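Local coordinates for 3-oxoacyl-(acyl-carrier protein) synthase II (Thermus thermophilus, PDB 1J3N), which probably catalyses the condensation step of fatty acid elongation, joining an acyl group to malonyl-acyl-carrier protein to give a 3-oxoacyl product, at residues P219-R224 with I364-P369; A205-N210 with S223-V228; R326-S331 with D374-P379; G29-R34 with E212-S217. All blocks are in the same frame, centred on the assembly; numbering follows the deposited sequence.

Contact 1: P219-R224 with I364-P369; sequences PFTLSR and INLEDP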
loop_
_atom_site.group_PDB
_atom_site.type_symbol
_atom_site.label_atom_id
_atom_site.label_comp_id
_atom_site.label_asym_id
_atom_site.label_seq_id
_atom_site.Cartn_x
_atom_site.Cartn_y
_atom_site.Cartn_z
ATOM N N PRO A 219 12.359 10.718 -23.495
ATOM C CA PRO A 219 10.908 10.871 -23.653
ATOM C C PRO A 219 10.475 11.904 -24.681
ATOM O O PRO A 219 11.081 12.968 -24.816
ATOM C CB PRO A 219 10.441 11.217 -22.241
ATOM C CG PRO A 219 11.618 11.961 -21.677
ATOM C CD PRO A 219 12.794 11.142 -22.152
ATOM N N PHE A 220 9.413 11.562 -25.403
ATOM C CA PHE A 220 8.831 12.411 -26.432
ATOM C C PHE A 220 9.650 12.483 -27.717
ATOM O O PHE A 220 9.274 13.192 -28.646
ATOM C CB PHE A 220 8.583 13.817 -25.875
ATOM C CG PHE A 220 7.844 13.820 -24.558
ATOM C CD1 PHE A 220 6.609 13.184 -24.435
ATOM C CD2 PHE A 220 8.405 14.410 -23.431
ATOM C CE1 PHE A 220 5.948 13.130 -23.205
ATOM C CE2 PHE A 220 7.750 14.363 -22.193
ATOM C CZ PHE A 220 6.524 13.721 -22.084
ATOM N N THR A 221 10.766 11.757 -27.784
ATOM C CA THR A 221 11.567 11.768 -29.002
ATOM C C THR A 221 11.084 10.652 -29.922
ATOM O O THR A 221 10.466 9.684 -29.475
ATOM C CB THR A 221 13.064 11.541 -28.737
ATOM O OG1 THR A 221 13.251 10.243 -28.162
ATOM C CG2 THR A 221 13.620 12.617 -27.816
ATOM N N LEU A 222 11.372 10.791 -31.210
ATOM C CA LEU A 222 10.969 9.803 -32.202
ATOM C C LEU A 222 11.677 8.464 -32.010
ATOM O O LEU A 222 11.159 7.426 -32.409
ATOM C CB LEU A 222 11.261 10.339 -33.602
ATOM C CG LEU A 222 10.383 11.494 -34.095
ATOM C CD1 LEU A 222 11.093 12.257 -35.209
ATOM C CD2 LEU A 222 9.045 10.939 -34.576
ATOM N N SER A 223 12.855 8.490 -31.391
ATOM C CA SER A 223 13.635 7.273 -31.170
ATOM C C SER A 223 13.489 6.637 -29.785
ATOM O O SER A 223 14.264 5.745 -29.427
ATOM C CB SER A 223 15.116 7.553 -31.445
ATOM O OG SER A 223 15.580 8.658 -30.683
ATOM N N ARG A 224 12.497 7.081 -29.015
ATOM C CA ARG A 224 12.266 6.540 -27.669
ATOM C C ARG A 224 11.939 5.040 -27.727
ATOM O O ARG A 224 11.058 4.625 -28.478
ATOM C CB ARG A 224 11.138 7.318 -26.985
ATOM C CG ARG A 224 9.790 7.299 -27.707
ATOM C CD ARG A 224 8.806 8.238 -27.003
ATOM N NE ARG A 224 7.413 8.087 -27.418
ATOM C CZ ARG A 224 6.837 8.749 -28.422
ATOM N NH1 ARG A 224 7.532 9.622 -29.139
ATOM N NH2 ARG A 224 5.551 8.553 -28.699
ATOM N N ILE A 364 15.976 16.575 -21.019
ATOM C CA ILE A 364 17.172 16.403 -21.843
ATOM C C ILE A 364 16.983 15.326 -22.911
ATOM O O ILE A 364 15.972 14.621 -22.930
ATOM C CB ILE A 364 18.421 16.049 -20.983
ATOM C CG1 ILE A 364 18.271 14.659 -20.363
ATOM C CG2 ILE A 364 18.614 17.100 -19.883
ATOM C CD1 ILE A 364 19.549 14.162 -19.690
ATOM N N ASN A 365 17.959 15.220 -23.807
ATOM C CA ASN A 365 17.951 14.238 -24.886
ATOM C C ASN A 365 16.847 14.456 -25.917
ATOM O O ASN A 365 16.589 13.584 -26.749
ATOM C CB ASN A 365 17.840 12.814 -24.327
ATOM C CG ASN A 365 19.056 12.403 -23.506
ATOM O OD1 ASN A 365 20.180 12.849 -23.761
ATOM N ND2 ASN A 365 18.837 11.528 -22.528
ATOM N N LEU A 366 16.201 15.615 -25.861
ATOM C CA LEU A 366 15.133 15.946 -26.800
ATOM C C LEU A 366 15.763 16.373 -28.135
ATOM O O LEU A 366 15.488 17.456 -28.652
ATOM C CB LEU A 366 14.292 17.085 -26.222
ATOM C CG LEU A 366 12.892 17.306 -26.778
ATOM C CD1 LEU A 366 11.962 16.206 -26.294
ATOM C CD2 LEU A 366 12.387 18.654 -26.319
ATOM N N GLU A 367 16.612 15.507 -28.682
ATOM C CA GLU A 367 17.307 15.767 -29.938
ATOM C C GLU A 367 16.389 15.651 -31.156
ATOM O O GLU A 367 16.389 16.516 -32.033
ATOM C CB GLU A 367 18.483 14.792 -30.080
ATOM C CG GLU A 367 19.345 15.010 -31.317
ATOM C CD GLU A 367 20.516 14.048 -31.388
ATOM O OE1 GLU A 367 21.389 14.104 -30.494
ATOM O OE2 GLU A 367 20.562 13.232 -32.335
ATOM N N ASP A 368 15.611 14.574 -31.196
ATOM C CA ASP A 368 14.684 14.306 -32.294
ATOM C C ASP A 368 13.250 14.330 -31.781
ATOM O O ASP A 368 12.596 13.291 -31.696
ATOM C CB ASP A 368 14.980 12.932 -32.896
ATOM C CG ASP A 368 14.835 11.810 -31.879
ATOM O OD1 ASP A 368 15.450 11.901 -30.794
ATOM O OD2 ASP A 368 14.105 10.837 -32.163
ATOM N N PRO A 369 12.741 15.520 -31.433
ATOM C CA PRO A 369 11.368 15.616 -30.928
ATOM C C PRO A 369 10.337 15.061 -31.900
ATOM O O PRO A 369 10.479 15.204 -33.115
ATOM C CB PRO A 369 11.197 17.114 -30.673
ATOM C CG PRO A 369 12.134 17.742 -31.678
ATOM C CD PRO A 369 13.350 16.855 -31.564
HETATM O O HOH W 1 14.170 13.247 -24.684
#
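Asp368 OD2 is gripped from the turn formed by Thr221 to Arg224: Ser223 OG donates to it across 3.0 Å, and Ser223 N adds a weak, bent bond. The hydroxyl meets this oxygen on its syn side, 32° out of the carboxylate plane. Two torsions bring the groups together, since Asp368 CG (chi1 60°) and Ser223 OG (chi1 54°) each sit between their own backbone N and carbonyl carbon. The backbone of the same aspartate takes a straighter bond, Leu222 N to Asp368 O at 2.8 Å, with the donor almost in line with the carbonyl. A single beta bridge pairs Thr221 with Pro369.

Thr221 crosses the Asp368 side chain at about a right angle. Its CB lies 3.2 Å from Asp368 OD1, and its methyl CG2 comes within 3.3 Å of Asn365 O, while Thr221 OG1 is taken up by Arg218 O. At the other end, Leu366 CD1 stands 3.7 Å from Pro219 O and just reaches Phe220 CB. A water spans the remaining distance between the loops, donating to Pro219 O and to Ile364 O.

Arg218 forms a salt bridge with Asp368 OD1, and Arg224 pairs with Asp370 while its NH1 holds Thr221 O at 3.0 Å. The carboxylate thus works as a side-chain acceptor for a beta turn. With an arginine at one oxygen and two donors at the other, Asp368 is probably ionised, and the two loops are joined mainly by polar bonds, with little apolar packing.

Contact 2: A205-N210 with S223-V228; sequences ALSTRN and SRDGFV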
loop_
_atom_site.group_PDB
_atom_site.type_symbol
_atom_site.label_atom_id
_atom_site.label_comp_id
_atom_site.label_asym_id
_atom_site.label_seq_id
_atom_site.Cartn_x
_atom_site.Cartn_y
_atom_site.Cartn_z
ATOM N N ALA A 205 10.133 -3.819 -21.714
ATOM C CA ALA A 205 9.729 -2.496 -21.251
ATOM C C ALA A 205 10.900 -1.537 -21.093
ATOM O O ALA A 205 10.700 -0.345 -20.890
ATOM C CB ALA A 205 8.988 -2.619 -19.925
ATOM N N LEU A 206 12.119 -2.055 -21.197
ATOM C CA LEU A 206 13.311 -1.233 -21.025
ATOM C C LEU A 206 14.069 -0.878 -22.308
ATOM O O LEU A 206 14.080 -1.635 -23.282
ATOM C CB LEU A 206 14.276 -1.931 -20.058
ATOM C CG LEU A 206 13.740 -2.375 -18.688
ATOM C CD1 LEU A 206 14.882 -2.968 -17.866
ATOM C CD2 LEU A 206 13.132 -1.188 -17.950
ATOM N N SER A 207 14.714 0.285 -22.290
ATOM C CA SER A 207 15.501 0.748 -23.422
ATOM C C SER A 207 16.719 -0.156 -23.561
ATOM O O SER A 207 17.308 -0.569 -22.563
ATOM C CB SER A 207 15.952 2.195 -23.189
ATOM O OG SER A 207 16.952 2.576 -24.119
ATOM N N THR A 208 17.095 -0.471 -24.797
ATOM C CA THR A 208 18.257 -1.326 -25.035
ATOM C C THR A 208 19.437 -0.550 -25.602
ATOM O O THR A 208 20.320 -1.133 -26.229
ATOM C CB THR A 208 17.921 -2.477 -26.015
ATOM O OG1 THR A 208 17.383 -1.934 -27.231
ATOM C CG2 THR A 208 16.915 -3.434 -25.384
ATOM N N ARG A 209 19.461 0.761 -25.377
ATOM C CA ARG A 209 20.543 1.594 -25.893
ATOM C C ARG A 209 21.793 1.549 -25.009
ATOM O O ARG A 209 22.280 2.575 -24.527
ATOM C CB ARG A 209 20.056 3.033 -26.039
ATOM C CG ARG A 209 20.923 3.896 -26.927
ATOM C CD ARG A 209 20.147 5.108 -27.420
ATOM N NE ARG A 209 18.847 4.717 -27.965
ATOM C CZ ARG A 209 18.056 5.518 -28.675
ATOM N NH1 ARG A 209 18.429 6.765 -28.936
ATOM N NH2 ARG A 209 16.886 5.073 -29.118
ATOM N N ASN A 210 22.328 0.352 -24.812
ATOM C CA ASN A 210 23.506 0.195 -23.971
ATOM C C ASN A 210 24.702 1.035 -24.414
ATOM O O ASN A 210 25.511 1.454 -23.582
ATOM C CB ASN A 210 23.885 -1.286 -23.900
ATOM C CG ASN A 210 22.766 -2.136 -23.332
ATOM O OD1 ASN A 210 22.257 -1.856 -22.247
ATOM N ND2 ASN A 210 22.373 -3.175 -24.064
ATOM N N SER A 223 12.855 8.490 -31.391
ATOM C CA SER A 223 13.635 7.273 -31.170
ATOM C C SER A 223 13.489 6.637 -29.785
ATOM O O SER A 223 14.264 5.745 -29.427
ATOM C CB SER A 223 15.116 7.553 -31.445
ATOM O OG SER A 223 15.580 8.658 -30.683
ATOM N N ARG A 224 12.497 7.081 -29.015
ATOM C CA ARG A 224 12.266 6.540 -27.669
ATOM C C ARG A 224 11.939 5.040 -27.727
ATOM O O ARG A 224 11.058 4.625 -28.478
ATOM C CB ARG A 224 11.138 7.318 -26.985
ATOM C CG ARG A 224 9.790 7.299 -27.707
ATOM C CD ARG A 224 8.806 8.238 -27.003
ATOM N NE ARG A 224 7.413 8.087 -27.418
ATOM C CZ ARG A 224 6.837 8.749 -28.422
ATOM N NH1 ARG A 224 7.532 9.622 -29.139
ATOM N NH2 ARG A 224 5.551 8.553 -28.699
ATOM N N ASP A 225 12.638 4.232 -26.928
ATOM C CA ASP A 225 12.436 2.781 -26.957
ATOM C C ASP A 225 12.318 2.067 -25.606
ATOM O O ASP A 225 12.848 0.965 -25.448
ATOM C CB ASP A 225 13.581 2.134 -27.739
ATOM C CG ASP A 225 14.883 2.091 -26.942
ATOM O OD1 ASP A 225 15.308 3.151 -26.428
ATOM O OD2 ASP A 225 15.483 0.999 -26.830
ATOM N N GLY A 226 11.624 2.666 -24.642
ATOM C CA GLY A 226 11.491 2.030 -23.343
ATOM C C GLY A 226 12.206 2.834 -22.275
ATOM O O GLY A 226 13.072 3.654 -22.590
ATOM N N PHE A 227 11.869 2.603 -21.008
ATOM C CA PHE A 227 12.500 3.370 -19.947
ATOM C C PHE A 227 13.783 2.776 -19.377
ATOM O O PHE A 227 14.207 1.678 -19.751
ATOM C CB PHE A 227 11.482 3.682 -18.826
ATOM C CG PHE A 227 11.061 2.497 -18.006
ATOM C CD1 PHE A 227 11.868 2.018 -16.981
ATOM C CD2 PHE A 227 9.831 1.888 -18.226
ATOM C CE1 PHE A 227 11.455 0.957 -16.183
ATOM C CE2 PHE A 227 9.412 0.829 -17.437
ATOM C CZ PHE A 227 10.229 0.363 -16.411
ATOM N N VAL A 228 14.424 3.547 -18.506
ATOM C CA VAL A 228 15.659 3.129 -17.858
ATOM C C VAL A 228 15.306 3.020 -16.387
ATOM O O VAL A 228 14.638 3.898 -15.841
ATOM C CB VAL A 228 16.782 4.180 -18.044
ATOM C CG1 VAL A 228 18.069 3.705 -17.362
ATOM C CG2 VAL A 228 17.031 4.412 -19.523
HETATM O O HOH W 2 13.382 -1.426 -26.037
HETATM O O HOH W 3 16.811 0.641 -19.783
#
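Asp225 and Ser207 are brought together by their first torsions: Asp225 CG sits between its backbone N and carbonyl carbon (chi1 75°), while Ser207 OG lies anti to its backbone N (chi1 167°). The carboxylate then takes one bond at each oxygen. Ser207 OG donates to Asp225 OD1 at 2.9 Å, and Thr208 N reaches Asp225 OD2 at 3.0 Å, both on the syn side and somewhat out of the carboxylate plane. Arg209, its chain bent at chi3, brings NH2 to Ser223 O at 2.7 Å in a weak, bent bond; the same nitrogen makes only a long salt bridge with Asp225 OD1. An alanine in place of Asp225 would probably leave Ser207 OG and Thr208 N without these acceptors and Arg209 without its nearby negative charge.

The backbones meet in a single bridge of Leu206 with Phe227. Phe227 N bonds to Ala205 O, and Ser207 N to Phe227 O at 2.9 Å. Gly226 lies against this bridge, where a CB would clash with Leu206 C and Ser207 N. Beyond it, Leu206 CD2 sits over one face of the Phe227 ring, 3.7 Å from the centroid and offset toward the rim, a CH-pi contact.

Leu206 also packs on Ile197 and Phe200 of helix 194-202. Ser207, Arg209 and Val228 touch Ala216 of helix 213-216, so the contact joins the loop leaving the first helix to the loop that runs on to strand 232-240.

Contact 3: R326-S331 with D374-P379; sequences RLMVSS and DLDFVP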
loop_
_atom_site.group_PDB
_atom_site.type_symbol
_atom_site.label_atom_id
_atom_site.label_comp_id
_atom_site.label_asym_id
_atom_site.label_seq_id
_atom_site.Cartn_x
_atom_site.Cartn_y
_atom_site.Cartn_z
ATOM N N ARG A 326 0.121 26.405 -24.359
ATOM C CA ARG A 326 0.770 27.426 -23.544
ATOM C C ARG A 326 1.449 26.815 -22.317
ATOM O O ARG A 326 2.101 27.512 -21.539
ATOM C CB ARG A 326 -0.261 28.473 -23.108
ATOM C CG ARG A 326 0.328 29.854 -22.857
ATOM C CD ARG A 326 -0.733 30.946 -22.988
ATOM N NE ARG A 326 -1.769 30.837 -21.966
ATOM C CZ ARG A 326 -2.800 31.669 -21.853
ATOM N NH1 ARG A 326 -2.941 32.677 -22.704
ATOM N NH2 ARG A 326 -3.687 31.498 -20.882
ATOM N N LEU A 327 1.297 25.506 -22.159
ATOM C CA LEU A 327 1.886 24.794 -21.031
ATOM C C LEU A 327 3.358 24.513 -21.254
ATOM O O LEU A 327 3.849 24.567 -22.376
ATOM C CB LEU A 327 1.194 23.442 -20.829
ATOM C CG LEU A 327 -0.229 23.299 -20.299
ATOM C CD1 LEU A 327 -0.693 21.872 -20.542
ATOM C CD2 LEU A 327 -0.275 23.642 -18.819
ATOM N N MET A 328 4.054 24.214 -20.167
ATOM C CA MET A 328 5.457 23.838 -20.229
ATOM C C MET A 328 5.448 22.457 -19.601
ATOM O O MET A 328 4.908 22.276 -18.508
ATOM C CB MET A 328 6.340 24.778 -19.402
ATOM C CG MET A 328 6.611 26.119 -20.058
ATOM S SD MET A 328 7.787 27.098 -19.110
ATOM C CE MET A 328 6.706 27.685 -17.780
ATOM N N VAL A 329 6.018 21.482 -20.298
ATOM C CA VAL A 329 6.039 20.121 -19.793
ATOM C C VAL A 329 7.461 19.583 -19.849
ATOM O O VAL A 329 8.147 19.733 -20.860
ATOM C CB VAL A 329 5.118 19.198 -20.649
ATOM C CG1 VAL A 329 4.966 17.834 -19.984
ATOM C CG2 VAL A 329 3.751 19.848 -20.845
ATOM N N SER A 330 7.924 18.982 -18.759
ATOM C CA SER A 330 9.266 18.408 -18.770
ATOM C C SER A 330 9.274 17.096 -17.998
ATOM O O SER A 330 8.493 16.900 -17.062
ATOM C CB SER A 330 10.301 19.391 -18.193
ATOM O OG SER A 330 10.350 19.365 -16.779
ATOM N N SER A 331 10.142 16.184 -18.416
ATOM C CA SER A 331 10.240 14.894 -17.761
ATOM C C SER A 331 11.551 14.750 -17.019
ATOM O O SER A 331 12.627 14.775 -17.623
ATOM C CB SER A 331 10.111 13.761 -18.779
ATOM O OG SER A 331 10.320 12.505 -18.155
ATOM N N ASP A 374 2.899 17.936 -30.158
ATOM C CA ASP A 374 3.229 19.359 -30.194
ATOM C C ASP A 374 3.062 20.135 -28.891
ATOM O O ASP A 374 2.235 21.045 -28.796
ATOM C CB ASP A 374 2.421 20.048 -31.300
ATOM C CG ASP A 374 0.927 19.992 -31.049
ATOM O OD1 ASP A 374 0.401 18.875 -30.865
ATOM O OD2 ASP A 374 0.282 21.064 -31.038
ATOM N N LEU A 375 3.854 19.780 -27.887
ATOM C CA LEU A 375 3.806 20.474 -26.612
ATOM C C LEU A 375 5.199 21.009 -26.331
ATOM O O LEU A 375 6.183 20.512 -26.878
ATOM C CB LEU A 375 3.377 19.529 -25.487
ATOM C CG LEU A 375 1.929 19.029 -25.496
ATOM C CD1 LEU A 375 1.693 18.131 -24.288
ATOM C CD2 LEU A 375 0.975 20.216 -25.463
ATOM N N ASP A 376 5.280 22.030 -25.488
ATOM C CA ASP A 376 6.565 22.618 -25.136
ATOM C C ASP A 376 7.202 21.732 -24.063
ATOM O O ASP A 376 6.814 21.795 -22.900
ATOM C CB ASP A 376 6.360 24.036 -24.593
ATOM C CG ASP A 376 7.666 24.752 -24.328
ATOM O OD1 ASP A 376 8.716 24.081 -24.266
ATOM O OD2 ASP A 376 7.645 25.988 -24.170
ATOM N N PHE A 377 8.188 20.925 -24.459
ATOM C CA PHE A 377 8.856 20.015 -23.531
ATOM C C PHE A 377 10.111 20.549 -22.833
ATOM O O PHE A 377 10.883 19.779 -22.254
ATOM C CB PHE A 377 9.165 18.698 -24.244
ATOM C CG PHE A 377 7.935 17.946 -24.667
ATOM C CD1 PHE A 377 7.003 17.520 -23.716
ATOM C CD2 PHE A 377 7.686 17.688 -26.013
ATOM C CE1 PHE A 377 5.839 16.851 -24.101
ATOM C CE2 PHE A 377 6.523 17.018 -26.411
ATOM C CZ PHE A 377 5.597 16.599 -25.451
ATOM N N VAL A 378 10.308 21.864 -22.889
ATOM C CA VAL A 378 11.433 22.522 -22.228
ATOM C C VAL A 378 12.797 21.835 -22.426
ATOM O O VAL A 378 13.346 21.222 -21.504
ATOM C CB VAL A 378 11.132 22.653 -20.709
ATOM C CG1 VAL A 378 12.127 23.576 -20.045
ATOM C CG2 VAL A 378 9.706 23.171 -20.510
ATOM N N PRO A 379 13.366 21.935 -23.637
ATOM C CA PRO A 379 14.666 21.310 -23.901
ATOM C C PRO A 379 15.792 21.902 -23.051
ATOM O O PRO A 379 16.835 21.272 -22.855
ATOM C CB PRO A 379 14.865 21.547 -25.398
ATOM C CG PRO A 379 14.074 22.796 -25.659
ATOM C CD PRO A 379 12.825 22.557 -24.857
HETATM O O HOH W 4 3.174 23.395 -24.720
HETATM O O HOH W 5 5.233 27.040 -23.140
#
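Strand residues 328-330 and the irregular segment around Asp376 meet with their end-to-end directions 54° apart, joined by one direct backbone bond, Val329 N to Asp376 O at 2.7 Å, almost straight at 164°. Val329 carries the largest share of the packing. Its CB lies 4.0 Å from Phe377 CD1, and its CG2 is loosely packed, 4.4 Å from Leu375 CD1. On the neighbouring strand residue, Met328 CB touches Val378 CG2 at 3.9 Å.

Asp376 folds back on its own backbone: chi1 (-175°) sets CG anti to the backbone N, and from there OD1 accepts from Val378 N at 3.1 Å, an Asx turn. The other oxygen, OD2, forms a salt bridge with Arg382 and accepts from a water that also donates to Leu327 O. A second water links Leu327 O, at 2.7 Å, to Asp376 N.

Phe377 stacks on Phe220, and Leu375 packs on Val313 and Ile316 of helix 306-324. The chemistry is therefore divided: Val329, Leu375, Phe377, Met328 and Val378 meet through apolar atoms, whereas Leu327 O and Asp376 N, which do not bond directly, are linked through water. Bound to Arg382 and to Val378 N, Asp376 is likely to stay ionised while it fixes the turn.

Contact 4: G29-R34 with E212-S217; sequences GKSGVR and EPEKAS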
loop_
_atom_site.group_PDB
_atom_site.type_symbol
_atom_site.label_atom_id
_atom_site.label_comp_id
_atom_site.label_asym_id
_atom_site.label_seq_id
_atom_site.Cartn_x
_atom_site.Cartn_y
_atom_site.Cartn_z
ATOM N N GLY A 29 21.155 19.685 -16.448
ATOM C CA GLY A 29 20.740 18.678 -17.412
ATOM C C GLY A 29 21.559 17.408 -17.277
ATOM O O GLY A 29 21.719 16.650 -18.238
ATOM N N LYS A 30 22.088 17.175 -16.080
ATOM C CA LYS A 30 22.905 15.996 -15.825
ATOM C C LYS A 30 22.115 14.710 -15.984
ATOM O O LYS A 30 20.909 14.673 -15.752
ATOM C CB LYS A 30 23.495 16.041 -14.408
ATOM C CG LYS A 30 24.463 17.186 -14.163
ATOM C CD LYS A 30 25.111 17.074 -12.790
ATOM C CE LYS A 30 26.208 18.116 -12.602
ATOM N NZ LYS A 30 26.958 17.893 -11.330
ATOM N N SER A 31 22.813 13.656 -16.386
ATOM C CA SER A 31 22.206 12.350 -16.550
ATOM C C SER A 31 22.764 11.448 -15.461
ATOM O O SER A 31 23.953 11.512 -15.147
ATOM C CB SER A 31 22.552 11.764 -17.916
ATOM O OG SER A 31 22.155 10.405 -17.981
ATOM N N GLY A 32 21.905 10.610 -14.888
ATOM C CA GLY A 32 22.337 9.700 -13.841
ATOM C C GLY A 32 22.386 8.266 -14.330
ATOM O O GLY A 32 22.552 7.338 -13.540
ATOM N N VAL A 33 22.251 8.087 -15.643
ATOM C CA VAL A 33 22.270 6.766 -16.266
ATOM C C VAL A 33 23.698 6.376 -16.663
ATOM O O VAL A 33 24.441 7.186 -17.207
ATOM C CB VAL A 33 21.365 6.751 -17.515
ATOM C CG1 VAL A 33 21.255 5.343 -18.069
ATOM C CG2 VAL A 33 19.993 7.291 -17.157
ATOM N N ARG A 34 24.076 5.130 -16.398
ATOM C CA ARG A 34 25.427 4.681 -16.714
ATOM C C ARG A 34 25.488 3.165 -16.783
ATOM O O ARG A 34 24.513 2.489 -16.471
ATOM C CB ARG A 34 26.387 5.169 -15.623
ATOM C CG ARG A 34 26.130 4.531 -14.250
ATOM C CD ARG A 34 26.928 5.219 -13.144
ATOM N NE ARG A 34 26.786 4.546 -11.852
ATOM C CZ ARG A 34 27.236 5.038 -10.699
ATOM N NH1 ARG A 34 27.858 6.211 -10.670
ATOM N NH2 ARG A 34 27.068 4.359 -9.570
ATOM N N GLU A 212 24.788 4.135 -25.540
ATOM C CA GLU A 212 24.739 5.525 -25.082
ATOM C C GLU A 212 23.818 5.637 -23.866
ATOM O O GLU A 212 22.668 6.080 -23.973
ATOM C CB GLU A 212 24.231 6.435 -26.202
ATOM C CG GLU A 212 24.964 6.256 -27.511
ATOM C CD GLU A 212 24.410 7.134 -28.614
ATOM O OE1 GLU A 212 23.171 7.151 -28.797
ATOM O OE2 GLU A 212 25.218 7.798 -29.302
ATOM N N PRO A 213 24.326 5.254 -22.684
ATOM C CA PRO A 213 23.553 5.300 -21.442
ATOM C C PRO A 213 22.845 6.624 -21.150
ATOM O O PRO A 213 21.654 6.635 -20.854
ATOM C CB PRO A 213 24.592 4.949 -20.379
ATOM C CG PRO A 213 25.544 4.051 -21.119
ATOM C CD PRO A 213 25.704 4.802 -22.417
ATOM N N GLU A 214 23.570 7.734 -21.232
ATOM C CA GLU A 214 22.980 9.037 -20.943
ATOM C C GLU A 214 21.923 9.482 -21.948
ATOM O O GLU A 214 21.151 10.406 -21.669
ATOM C CB GLU A 214 24.075 10.108 -20.848
ATOM C CG GLU A 214 25.097 9.844 -19.759
ATOM C CD GLU A 214 26.058 11.001 -19.554
ATOM O OE1 GLU A 214 26.948 10.879 -18.686
ATOM O OE2 GLU A 214 25.924 12.032 -20.252
ATOM N N LYS A 215 21.887 8.827 -23.107
ATOM C CA LYS A 215 20.924 9.169 -24.155
ATOM C C LYS A 215 19.772 8.171 -24.273
ATOM O O LYS A 215 18.833 8.391 -25.044
ATOM C CB LYS A 215 21.629 9.261 -25.516
ATOM C CG LYS A 215 22.731 10.310 -25.605
ATOM C CD LYS A 215 23.270 10.388 -27.030
ATOM C CE LYS A 215 24.349 11.451 -27.188
ATOM N NZ LYS A 215 24.871 11.455 -28.591
ATOM N N ALA A 216 19.840 7.077 -23.518
ATOM C CA ALA A 216 18.804 6.048 -23.571
ATOM C C ALA A 216 17.413 6.580 -23.205
ATOM O O ALA A 216 16.464 6.419 -23.973
ATOM C CB ALA A 216 19.185 4.871 -22.665
ATOM N N SER A 217 17.286 7.203 -22.038
ATOM C CA SER A 217 15.996 7.764 -21.618
ATOM C C SER A 217 15.771 9.076 -22.365
ATOM O O SER A 217 16.343 10.106 -22.019
ATOM C CB SER A 217 15.987 8.026 -20.114
ATOM O OG SER A 217 14.750 8.595 -19.725
HETATM O O HOH W 6 25.016 14.298 -18.116
HETATM O O HOH W 7 19.963 9.996 -19.296
#
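Glu214 packs on Ser31, and the glutamate can be followed outward from its CB, which is 3.5 Å from Ser31 OG. With CG anti to the carbonyl carbon (chi1 -60°), the next carbon keeps to the serine, 3.7 Å from Ser31 CB. CD passes Ser31 CB at 3.9 Å on an extended chain, and OE2 ends at a water that donates to it weakly and accepts from Ser31 N. The two segments make no direct hydrogen bond. A second water accepts from Ser31 OG at 2.6 Å and donates to Glu214 O at 2.7 Å. Ser31 OG also takes Val33 N at 3.3 Å, an ST turn just before strand 33-35. An alanine at Ser31 would probably leave Val33 N without this acceptor and the water at Glu214 O without its second link.

Beside this polar seam, Val33 CG1 presses on the backbone, 3.1 Å from Pro213 O, and Pro213 CB rests 3.8 Å from Arg34 CA.

Strand 33-35 pairs with strand 48-50, whose Ile48 packs against Pro213 and Ala216. The short, weakly bonded helix 213-216 is therefore set against this two-stranded sheet, with Val228 touching both Val33 and Ala216.

From the N terminus, the chain first runs through the turn and strand of 29-34, and contact 4 closes when helix 213-216 packs back on it after 177 intervening residues. Contact 2 opens at 205-210, before that helix, and closes at 223-228, after it, so contacts 2 and 4 cross; Val228 and Val33 touch between them. Contact 1 begins on the same run, sharing Ser223 and Arg224 with contact 2, and reaches 364-369. Contact 3 opens at 326-331 and closes at 374-379, crossing contact 1, with Phe220 meeting Phe377. Asn365 links contact 1 to contact 4 through Glu214 and Ser217. Contact 1 alone joins the N-terminal and C-terminal family regions; contacts 2 and 4 lie within the first, and contact 3 joins two late parts.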